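Local atomic coordinates of beta-2-microglobulin (Ctenopharyngodon idella, PDB entry 6LBE), a protein that probably pairs as the light chain with MHC class I heavy chains of a bony fish and so supports peptide presentation to the immune system. Residues Gln39-Thr53 against Gln62-Gln74. Sequence-based numbering, arbitrary orientation.
Sequences QLLKNGVEIPGSTQT and QFHLTKYVDFLPQ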
loop_
_atom_site.group_PDB
_atom_site.type_symbol
_atom_site.label_atom_id
_atom_site.label_comp_id
_atom_site.label_asym_id
_atom_site.label_seq_id
_atom_site.Cartn_x
_atom_site.Cartn_y
_atom_site.Cartn_z
ATOM N N GLN B 39 8.579 -12.352 -9.403
ATOM C CA GLN B 39 9.826 -12.972 -8.975
ATOM C C GLN B 39 10.987 -11.979 -9.048
ATOM O O GLN B 39 11.040 -11.109 -9.919
ATOM C CB GLN B 39 10.165 -14.196 -9.826
ATOM C CG GLN B 39 9.245 -15.381 -9.661
ATOM C CD GLN B 39 9.757 -16.578 -10.445
ATOM O OE1 GLN B 39 10.504 -16.416 -11.418
ATOM N NE2 GLN B 39 9.369 -17.783 -10.023
ATOM N N LEU B 40 11.934 -12.141 -8.131
ATOM C CA LEU B 40 13.207 -11.438 -8.159
ATOM C C LEU B 40 14.306 -12.428 -8.524
ATOM O O LEU B 40 14.357 -13.537 -7.969
ATOM C CB LEU B 40 13.498 -10.782 -6.802
ATOM C CG LEU B 40 12.554 -9.625 -6.442
ATOM C CD1 LEU B 40 12.843 -9.092 -5.044
ATOM C CD2 LEU B 40 12.607 -8.500 -7.477
ATOM N N LEU B 41 15.183 -12.032 -9.453
ATOM C CA LEU B 41 16.217 -12.924 -9.957
ATOM C C LEU B 41 17.578 -12.241 -9.956
ATOM O O LEU B 41 17.679 -11.013 -10.022
ATOM C CB LEU B 41 15.887 -13.409 -11.362
ATOM C CG LEU B 41 14.486 -14.001 -11.545
ATOM C CD1 LEU B 41 13.495 -12.940 -11.971
ATOM C CD2 LEU B 41 14.504 -15.155 -12.558
ATOM N N LYS B 42 18.625 -13.065 -9.860
ATOM C CA LYS B 42 20.013 -12.649 -10.050
ATOM C C LYS B 42 20.534 -13.362 -11.285
ATOM O O LYS B 42 20.680 -14.589 -11.281
ATOM C CB LYS B 42 20.879 -12.968 -8.837
ATOM C CG LYS B 42 22.366 -12.741 -9.084
ATOM C CD LYS B 42 23.173 -12.739 -7.779
ATOM C CE LYS B 42 23.492 -14.156 -7.298
ATOM N NZ LYS B 42 24.754 -14.714 -7.855
ATOM N N ASN B 43 20.793 -12.596 -12.342
ATOM C CA ASN B 43 21.263 -13.147 -13.609
ATOM C C ASN B 43 20.306 -14.218 -14.122
ATOM O O ASN B 43 20.717 -15.279 -14.585
ATOM C CB ASN B 43 22.681 -13.703 -13.487
ATOM C CG ASN B 43 23.712 -12.631 -13.179
ATOM O OD1 ASN B 43 23.681 -11.524 -13.731
ATOM N ND2 ASN B 43 24.638 -12.958 -12.283
ATOM N N GLY B 44 19.015 -13.940 -14.035
ATOM C CA GLY B 44 18.010 -14.859 -14.527
ATOM C C GLY B 44 17.716 -16.036 -13.626
ATOM O O GLY B 44 16.922 -16.900 -14.010
ATOM N N VAL B 45 18.324 -16.105 -12.444
ATOM C CA VAL B 45 18.104 -17.203 -11.512
ATOM C C VAL B 45 17.386 -16.655 -10.302
ATOM O O VAL B 45 17.892 -15.737 -9.646
ATOM C CB VAL B 45 19.412 -17.877 -11.093
ATOM C CG1 VAL B 45 19.133 -18.828 -9.930
ATOM C CG2 VAL B 45 20.037 -18.589 -12.290
ATOM N N GLU B 46 16.214 -17.227 -10.006
ATOM C CA GLU B 46 15.413 -16.793 -8.872
ATOM C C GLU B 46 16.219 -16.826 -7.573
ATOM O O GLU B 46 16.866 -17.821 -7.243
ATOM C CB GLU B 46 14.169 -17.666 -8.738
ATOM C CG GLU B 46 13.501 -17.504 -7.384
ATOM C CD GLU B 46 12.005 -17.693 -7.435
ATOM O OE1 GLU B 46 11.557 -18.719 -7.987
ATOM O OE2 GLU B 46 11.269 -16.806 -6.936
ATOM N N ILE B 47 16.175 -15.727 -6.835
ATOM C CA ILE B 47 16.845 -15.652 -5.544
ATOM C C ILE B 47 15.956 -16.310 -4.494
ATOM O O ILE B 47 14.777 -15.941 -4.365
ATOM C CB ILE B 47 17.179 -14.196 -5.191
ATOM C CG1 ILE B 47 17.704 -13.475 -6.440
ATOM C CG2 ILE B 47 18.194 -14.131 -4.044
ATOM C CD1 ILE B 47 18.036 -12.000 -6.211
ATOM N N PRO B 48 16.455 -17.285 -3.735
ATOM C CA PRO B 48 15.615 -17.916 -2.713
ATOM C C PRO B 48 15.389 -17.006 -1.515
ATOM O O PRO B 48 16.249 -16.202 -1.138
ATOM C CB PRO B 48 16.416 -19.163 -2.310
ATOM C CG PRO B 48 17.787 -18.882 -2.705
ATOM C CD PRO B 48 17.721 -18.003 -3.924
ATOM N N GLY B 49 14.220 -17.168 -0.898
ATOM C CA GLY B 49 13.939 -16.515 0.367
ATOM C C GLY B 49 13.233 -15.178 0.294
ATOM O O GLY B 49 13.284 -14.420 1.264
ATOM N N SER B 50 12.549 -14.881 -0.802
ATOM C CA SER B 50 11.807 -13.638 -0.953
ATOM C C SER B 50 10.457 -13.692 -0.241
ATOM O O SER B 50 9.857 -14.758 -0.067
ATOM C CB SER B 50 11.572 -13.347 -2.432
ATOM O OG SER B 50 10.865 -14.418 -3.034
ATOM N N THR B 51 9.973 -12.520 0.150
ATOM C CA THR B 51 8.684 -12.370 0.811
ATOM C C THR B 51 7.760 -11.598 -0.112
ATOM O O THR B 51 8.209 -10.711 -0.838
ATOM C CB THR B 51 8.827 -11.630 2.151
ATOM O OG1 THR B 51 9.865 -12.242 2.920
ATOM C CG2 THR B 51 7.544 -11.678 2.952
ATOM N N GLN B 52 6.475 -11.936 -0.090
ATOM C CA GLN B 52 5.487 -11.205 -0.862
ATOM C C GLN B 52 4.369 -10.777 0.068
ATOM O O GLN B 52 3.768 -11.614 0.747
ATOM C CB GLN B 52 4.923 -12.030 -2.020
ATOM C CG GLN B 52 4.188 -11.151 -3.053
ATOM C CD GLN B 52 3.615 -11.927 -4.212
ATOM O OE1 GLN B 52 2.381 -12.034 -4.369
ATOM N NE2 GLN B 52 4.504 -12.503 -5.028
ATOM N N THR B 53 4.089 -9.478 0.096
ATOM C CA THR B 53 3.027 -8.978 0.948
ATOM C C THR B 53 1.682 -9.544 0.501
ATOM O O THR B 53 1.533 -10.070 -0.605
ATOM C CB THR B 53 3.018 -7.449 0.937
ATOM O OG1 THR B 53 2.791 -6.963 -0.397
ATOM C CG2 THR B 53 4.339 -6.939 1.426
ATOM N N GLN B 62 -6.831 0.801 -6.335
ATOM C CA GLN B 62 -5.674 0.267 -7.048
ATOM C C GLN B 62 -4.976 -0.792 -6.198
ATOM O O GLN B 62 -4.603 -0.537 -5.040
ATOM C CB GLN B 62 -4.696 1.389 -7.405
ATOM C CG GLN B 62 -5.270 2.427 -8.377
ATOM C CD GLN B 62 -5.022 2.097 -9.830
ATOM O OE1 GLN B 62 -4.007 2.502 -10.399
ATOM N NE2 GLN B 62 -5.958 1.378 -10.451
ATOM N N PHE B 63 -4.806 -1.981 -6.780
ATOM C CA PHE B 63 -4.089 -3.053 -6.098
ATOM C C PHE B 63 -2.606 -2.745 -6.028
ATOM O O PHE B 63 -2.057 -2.050 -6.877
ATOM C CB PHE B 63 -4.302 -4.378 -6.809
ATOM C CG PHE B 63 -5.694 -4.911 -6.667
ATOM C CD1 PHE B 63 -6.121 -5.431 -5.455
ATOM C CD2 PHE B 63 -6.587 -4.877 -7.748
ATOM C CE1 PHE B 63 -7.407 -5.915 -5.319
ATOM C CE2 PHE B 63 -7.867 -5.350 -7.622
ATOM C CZ PHE B 63 -8.281 -5.879 -6.403
ATOM N N HIS B 64 -1.954 -3.246 -4.992
ATOM C CA HIS B 64 -0.514 -3.088 -4.904
ATOM C C HIS B 64 0.063 -4.285 -4.173
ATOM O O HIS B 64 -0.578 -4.870 -3.295
ATOM C CB HIS B 64 -0.100 -1.776 -4.221
ATOM C CG HIS B 64 -0.619 -1.604 -2.823
ATOM N ND1 HIS B 64 -0.228 -2.404 -1.769
ATOM C CD2 HIS B 64 -1.473 -0.695 -2.302
ATOM C CE1 HIS B 64 -0.832 -2.009 -0.665
ATOM N NE2 HIS B 64 -1.592 -0.970 -0.960
ATOM N N LEU B 65 1.283 -4.642 -4.549
ATOM C CA LEU B 65 1.961 -5.795 -3.990
ATOM C C LEU B 65 3.442 -5.477 -3.941
ATOM O O LEU B 65 3.946 -4.724 -4.777
ATOM C CB LEU B 65 1.700 -7.056 -4.826
ATOM C CG LEU B 65 0.424 -7.854 -4.563
ATOM C CD1 LEU B 65 0.151 -8.826 -5.706
ATOM C CD2 LEU B 65 0.501 -8.603 -3.241
ATOM N N THR B 66 4.134 -6.048 -2.960
ATOM C CA THR B 66 5.575 -5.880 -2.826
ATOM C C THR B 66 6.237 -7.243 -2.718
ATOM O O THR B 66 5.682 -8.164 -2.110
ATOM C CB THR B 66 5.959 -5.040 -1.575
ATOM O OG1 THR B 66 5.307 -3.762 -1.598
ATOM C CG2 THR B 66 7.461 -4.825 -1.520
ATOM N N LYS B 67 7.414 -7.379 -3.305
ATOM C CA LYS B 67 8.282 -8.512 -3.020
ATOM C C LYS B 67 9.685 -7.992 -2.754
ATOM O O LYS B 67 10.148 -7.065 -3.422
ATOM C CB LYS B 67 8.314 -9.546 -4.161
ATOM C CG LYS B 67 9.359 -10.644 -3.950
ATOM C CD LYS B 67 9.174 -11.842 -4.858
ATOM C CE LYS B 67 7.852 -12.492 -4.639
ATOM N NZ LYS B 67 7.868 -13.860 -5.218
ATOM N N TYR B 68 10.349 -8.581 -1.768
ATOM C CA TYR B 68 11.694 -8.171 -1.406
ATOM C C TYR B 68 12.514 -9.383 -0.994
ATOM O O TYR B 68 11.974 -10.443 -0.649
ATOM C CB TYR B 68 11.697 -7.156 -0.265
ATOM C CG TYR B 68 10.981 -7.627 0.971
ATOM C CD1 TYR B 68 11.650 -8.349 1.963
ATOM C CD2 TYR B 68 9.635 -7.354 1.150
ATOM C CE1 TYR B 68 10.985 -8.773 3.102
ATOM C CE2 TYR B 68 8.974 -7.775 2.271
ATOM C CZ TYR B 68 9.653 -8.477 3.244
ATOM O OH TYR B 68 8.975 -8.879 4.361
ATOM N N VAL B 69 13.833 -9.195 -1.007
ATOM C CA VAL B 69 14.773 -10.264 -0.714
ATOM C C VAL B 69 16.107 -9.613 -0.376
ATOM O O VAL B 69 16.436 -8.541 -0.887
ATOM C CB VAL B 69 14.877 -11.236 -1.916
ATOM C CG1 VAL B 69 15.549 -10.549 -3.081
ATOM C CG2 VAL B 69 15.629 -12.460 -1.544
ATOM N N ASP B 70 16.860 -10.240 0.517
ATOM C CA ASP B 70 18.213 -9.761 0.743
ATOM C C ASP B 70 19.057 -9.950 -0.520
ATOM O O ASP B 70 18.876 -10.904 -1.284
ATOM C CB ASP B 70 18.858 -10.481 1.931
ATOM C CG ASP B 70 18.221 -10.102 3.283
ATOM O OD1 ASP B 70 17.365 -9.187 3.329
ATOM O OD2 ASP B 70 18.591 -10.728 4.307
ATOM N N PHE B 71 19.968 -9.015 -0.760
ATOM C CA PHE B 71 20.924 -9.195 -1.838
ATOM C C PHE B 71 22.173 -8.390 -1.513
ATOM O O PHE B 71 22.203 -7.579 -0.580
ATOM C CB PHE B 71 20.299 -8.853 -3.214
ATOM C CG PHE B 71 20.289 -7.383 -3.574
ATOM C CD1 PHE B 71 19.870 -6.410 -2.666
ATOM C CD2 PHE B 71 20.643 -6.978 -4.854
ATOM C CE1 PHE B 71 19.839 -5.042 -3.018
ATOM C CE2 PHE B 71 20.613 -5.624 -5.219
ATOM C CZ PHE B 71 20.207 -4.655 -4.291
ATOM N N LEU B 72 23.232 -8.659 -2.270
ATOM C CA LEU B 72 24.504 -7.971 -2.086
ATOM C C LEU B 72 25.073 -7.630 -3.449
ATOM O O LEU B 72 25.803 -8.426 -4.053
ATOM C CB LEU B 72 25.493 -8.828 -1.298
ATOM C CG LEU B 72 26.738 -8.232 -0.646
ATOM C CD1 LEU B 72 27.103 -9.140 0.506
ATOM C CD2 LEU B 72 27.875 -8.171 -1.657
ATOM N N PRO B 73 24.891 -6.455 -3.950
ATOM C CA PRO B 73 24.978 -6.132 -5.378
ATOM C C PRO B 73 26.468 -5.988 -5.670
ATOM O O PRO B 73 27.180 -5.240 -5.000
ATOM C CB PRO B 73 24.238 -4.806 -5.575
ATOM C CG PRO B 73 24.335 -4.156 -4.229
ATOM C CD PRO B 73 24.163 -5.289 -3.244
ATOM N N GLN B 74 26.930 -6.701 -6.694
ATOM C CA GLN B 74 28.288 -6.558 -7.177
ATOM C C GLN B 74 28.267 -6.190 -8.654
ATOM O O GLN B 74 27.312 -6.524 -9.368
ATOM C CB GLN B 74 29.110 -7.845 -6.975
ATOM C CG GLN B 74 29.289 -8.224 -5.511
ATOM C CD GLN B 74 30.261 -7.312 -4.737
ATOM O OE1 GLN B 74 30.690 -6.254 -5.214
ATOM N NE2 GLN B 74 30.602 -7.731 -3.534
HETATM O O HOH W 1 11.063 -14.516 -6.044
HETATM O O HOH W 2 12.432 -11.908 2.490
#
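The carbonyl oxygen of Y68 takes the backbone N-H of T51, N to O 3.0 Å, and a water held by G49 O and T51 OG1 adds a long, weak bond to the same oxygen. This pair opens the antiparallel ladder between strands 51-57 and 63-71 of the immunoglobulin C1-set sandwich; Y68 N returns a bond to T51 O, and Q52 sits across from K67 as the non-hydrogen-bonded pair. At T53 the pattern changes. Its N still reaches T66 O at 3.0 Å, but T66 N is answered by the side-chain hydroxyl OG1 of T53 instead of a carbonyl; with chi1 at 61°, OG1 straddles N and C and is turned to the neighbouring strand.

T51 and Y68 point the same way from the sheet. CB of T51 lies over one face of the tyrosine ring, 3.9 Å from its centroid, a CH-pi contact, while CG2 touches Y68 OH. On the other face of the sheet, the K67 chain leaves anti to its backbone N and bends at chi3 (-61°), running its methylenes past S50 and Q52, with CE 3.4 Å from Q52 NE2. Its NZ is hydrogen-bonded to the carbonyl oxygen of I38, in strand 36-42. A second water ties L40 N of that strand and E46 OE2 of strand 45-46 to S50 OG in the crossing segment, with K67 NZ of the other sheet only a weak fourth partner.

Between the two sheets the side chains of L40 and V69 overlap as they run antiparallel to one another, and C81 of the disulfide lies against L40. V69 splits its two methyls: CG2 meets I47 CG2 at 4.0 Å, and CG1 meets L40 CD1 at 3.6 Å.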